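PDB 3LFJ: phosphotransferase system, mannose/fructose/N-acetylgalactosamine-specific component IIB from Thermoanaerobacter tengcongensis, which probably transfers a phosphoryl group from a phosphorylated histidine to an incoming sugar, as the IIB component of a sorbose-type sugar phosphotransferase system. Local coordinates for residues Q37-T40 with R41-G45. Numbering follows the deposited sequence.
Sequences QVMT and RWMKG
V38 and W42 sit one helical turn apart in the short helix 38-43, and their side chains run side by side. The W42 side chain, followed outward, begins at CB, which lies near the backbone O atoms of V38 and M39, with the sulfur of M39 a little farther off (SD to CB 4.2 Å). With chi1 at -79°, CG lies beside the W42 backbone N and opposite the carbonyl carbon, and the indole leaves the helix alongside V38. CD1 of W42 comes to 3.2 Å from the backbone O of V38 and to 3.7 Å from its CG1, and that methyl lies at the ring edge, in its plane. NE1 comes next along this edge, still near the same methyl. Beyond the helix the indole meets the ring of F26 and packs on F101 and P168. The sulfur of M39 makes an oblique Met-aromatic contact, with SD 5.1 Å from the centroid of the five-membered ring of W42.

M39 bends at chi2 and chi3, which brings its CE to 3.9 Å from SD of M43. Both methionines touch F101 and I51, so this side of the helix rests on strands 98-104 and 50-54 of the central sheet.

Q37 is the N-cap residue, and its O accepts from the backbone N of R41 at 3.0 Å. The turn repeats with W42 N to V38 O, then with M43 N to M39 O at 2.9 Å. The next bond, K44 N to T40 O, is weak at 3.5 Å. R41 and K44 lie on the exposed side.

The chemistry is that of a short amphipathic helix. Its inner side carries two methionine sulfurs and one indole. The one polar atom of the buried indole, NE1, donates a hydrogen bond to the backbone O of M166, which would limit rotation of the ring.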
ATOM      1  N   GLN A  37       7.299  13.026  -6.771  1.00 21.18           N
ATOM      2  CA  GLN A  37       8.524  12.230  -6.729  1.00 23.31           C
ATOM      3  C   GLN A  37       8.463  11.144  -5.661  1.00 24.33           C
ATOM      4  O   GLN A  37       9.446  10.453  -5.405  1.00 21.48           O
ATOM      5  CB  GLN A  37       9.726  13.134  -6.444  1.00 29.23           C
ATOM      6  CG  GLN A  37      10.037  14.111  -7.554  1.00 33.98           C
ATOM      7  CD  GLN A  37      10.321  13.410  -8.861  1.00 39.03           C
ATOM      8  OE1 GLN A  37       9.631  13.627  -9.858  1.00 50.45           O
ATOM      9  NE2 GLN A  37      11.334  12.551  -8.863  1.00 37.43           N
ATOM     10  N   VAL A  38       7.310  10.998  -5.021  1.00 19.54           N
ATOM     11  CA  VAL A  38       7.204  10.127  -3.860  1.00 18.94           C
ATOM     12  C   VAL A  38       7.656   8.691  -4.138  1.00 19.57           C
ATOM     13  O   VAL A  38       8.456   8.123  -3.393  1.00 19.00           O
ATOM     14  CB  VAL A  38       5.763  10.161  -3.304  1.00 21.65           C
ATOM     15  CG1 VAL A  38       5.551   9.099  -2.248  1.00 26.57           C
ATOM     16  CG2 VAL A  38       5.467  11.549  -2.739  1.00 23.34           C
ATOM     17  N   MET A  39       7.147   8.093  -5.207  1.00 18.79           N
ATOM     18  CA  MET A  39       7.498   6.711  -5.480  1.00 17.59           C
ATOM     19  C   MET A  39       8.917   6.574  -6.013  1.00 20.68           C
ATOM     20  O   MET A  39       9.522   5.516  -5.897  1.00 21.01           O
ATOM     21  CB  MET A  39       6.490   6.051  -6.428  1.00 18.67           C
ATOM     22  CG  MET A  39       5.192   5.656  -5.728  1.00 18.62           C
ATOM     23  SD  MET A  39       5.416   4.584  -4.307  1.00 18.52           S
ATOM     24  CE  MET A  39       6.092   3.146  -5.120  1.00 21.36           C
ATOM     25  N   THR A  40       9.447   7.637  -6.611  1.00 19.93           N
ATOM     26  CA  THR A  40      10.831   7.610  -7.054  1.00 22.71           C
ATOM     27  C   THR A  40      11.724   7.477  -5.824  1.00 22.90           C
ATOM     28  O   THR A  40      12.672   6.684  -5.810  1.00 26.81           O
ATOM     29  CB  THR A  40      11.161   8.860  -7.876  1.00 23.90           C
ATOM     30  OG1 THR A  40      10.341   8.870  -9.053  1.00 28.23           O
ATOM     31  CG2 THR A  40      12.629   8.868  -8.284  1.00 26.99           C
ATOM     32  N   ARG A  41      11.384   8.209  -4.766  1.00 19.15           N
ATOM     33  CA  ARG A  41      12.093   8.080  -3.500  1.00 18.92           C
ATOM     34  C   ARG A  41      11.964   6.677  -2.901  1.00 21.46           C
ATOM     35  O   ARG A  41      12.956   6.057  -2.539  1.00 23.08           O
ATOM     36  CB  ARG A  41      11.625   9.138  -2.494  1.00 22.82           C
ATOM     37  CG  ARG A  41      11.767  10.568  -2.993  1.00 28.41           C
ATOM     38  CD  ARG A  41      11.515  11.553  -1.859  1.00 35.93           C
ATOM     39  NE  ARG A  41      11.555  12.931  -2.335  1.00 51.33           N
ATOM     40  CZ  ARG A  41      12.670  13.643  -2.454  1.00 59.31           C
ATOM     41  NH1 ARG A  41      13.839  13.106  -2.125  1.00 59.14           N
ATOM     42  NH2 ARG A  41      12.615  14.889  -2.901  1.00 62.71           N
ATOM     43  N   TRP A  42      10.738   6.160  -2.821  1.00 18.64           N
ATOM     44  CA  TRP A  42      10.526   4.840  -2.243  1.00 18.76           C
ATOM     45  C   TRP A  42      11.252   3.729  -2.997  1.00 16.82           C
ATOM     46  O   TRP A  42      11.820   2.837  -2.374  1.00 19.60           O
ATOM     47  CB  TRP A  42       9.023   4.523  -2.140  1.00 18.55           C
ATOM     48  CG  TRP A  42       8.395   5.194  -0.953  1.00 16.19           C
ATOM     49  CD1 TRP A  42       7.583   6.298  -0.961  1.00 17.51           C
ATOM     50  CD2 TRP A  42       8.548   4.815   0.422  1.00 16.21           C
ATOM     51  NE1 TRP A  42       7.227   6.626   0.328  1.00 17.31           N
ATOM     52  CE2 TRP A  42       7.809   5.738   1.195  1.00 16.58           C
ATOM     53  CE3 TRP A  42       9.251   3.793   1.074  1.00 20.50           C
ATOM     54  CZ2 TRP A  42       7.755   5.672   2.592  1.00 16.74           C
ATOM     55  CZ3 TRP A  42       9.187   3.719   2.472  1.00 19.96           C
ATOM     56  CH2 TRP A  42       8.439   4.657   3.210  1.00 18.54           C
ATOM     57  N   MET A  43      11.241   3.785  -4.328  1.00 18.85           N
ATOM     58  CA  MET A  43      11.784   2.679  -5.104  1.00 18.39           C
ATOM     59  C   MET A  43      13.299   2.599  -5.039  1.00 20.49           C
ATOM     60  O   MET A  43      13.864   1.547  -5.313  1.00 20.70           O
ATOM     61  CB  MET A  43      11.300   2.721  -6.548  1.00 17.87           C
ATOM     62  CG  MET A  43       9.801   2.405  -6.692  1.00 20.07           C
ATOM     63  SD  MET A  43       9.197   0.949  -5.789  1.00 19.84           S
ATOM     64  CE  MET A  43       9.867  -0.381  -6.778  1.00 21.97           C
ATOM     65  N   LYS A  44      13.951   3.691  -4.659  1.00 21.29           N
ATOM     66  CA  LYS A  44      15.407   3.637  -4.498  1.00 23.04           C
ATOM     67  C   LYS A  44      15.839   2.613  -3.445  1.00 24.61           C
ATOM     68  O   LYS A  44      16.944   2.067  -3.509  1.00 25.82           O
ATOM     69  CB  LYS A  44      15.985   5.029  -4.239  1.00 26.73           C
ATOM     70  CG  LYS A  44      16.240   5.764  -5.553  1.00 33.45           C
ATOM     71  CD  LYS A  44      16.514   7.244  -5.385  1.00 45.10           C
ATOM     72  CE  LYS A  44      16.745   7.880  -6.751  1.00 47.51           C
ATOM     73  NZ  LYS A  44      17.021   9.340  -6.664  1.00 51.96           N
ATOM     74  N   GLY A  45      14.950   2.332  -2.499  1.00 21.65           N
ATOM     75  CA  GLY A  45      15.185   1.315  -1.497  1.00 22.61           C
ATOM     76  C   GLY A  45      14.887  -0.112  -1.936  1.00 25.08           C
ATOM     77  O   GLY A  45      15.127  -1.053  -1.180  1.00 26.28           O
TER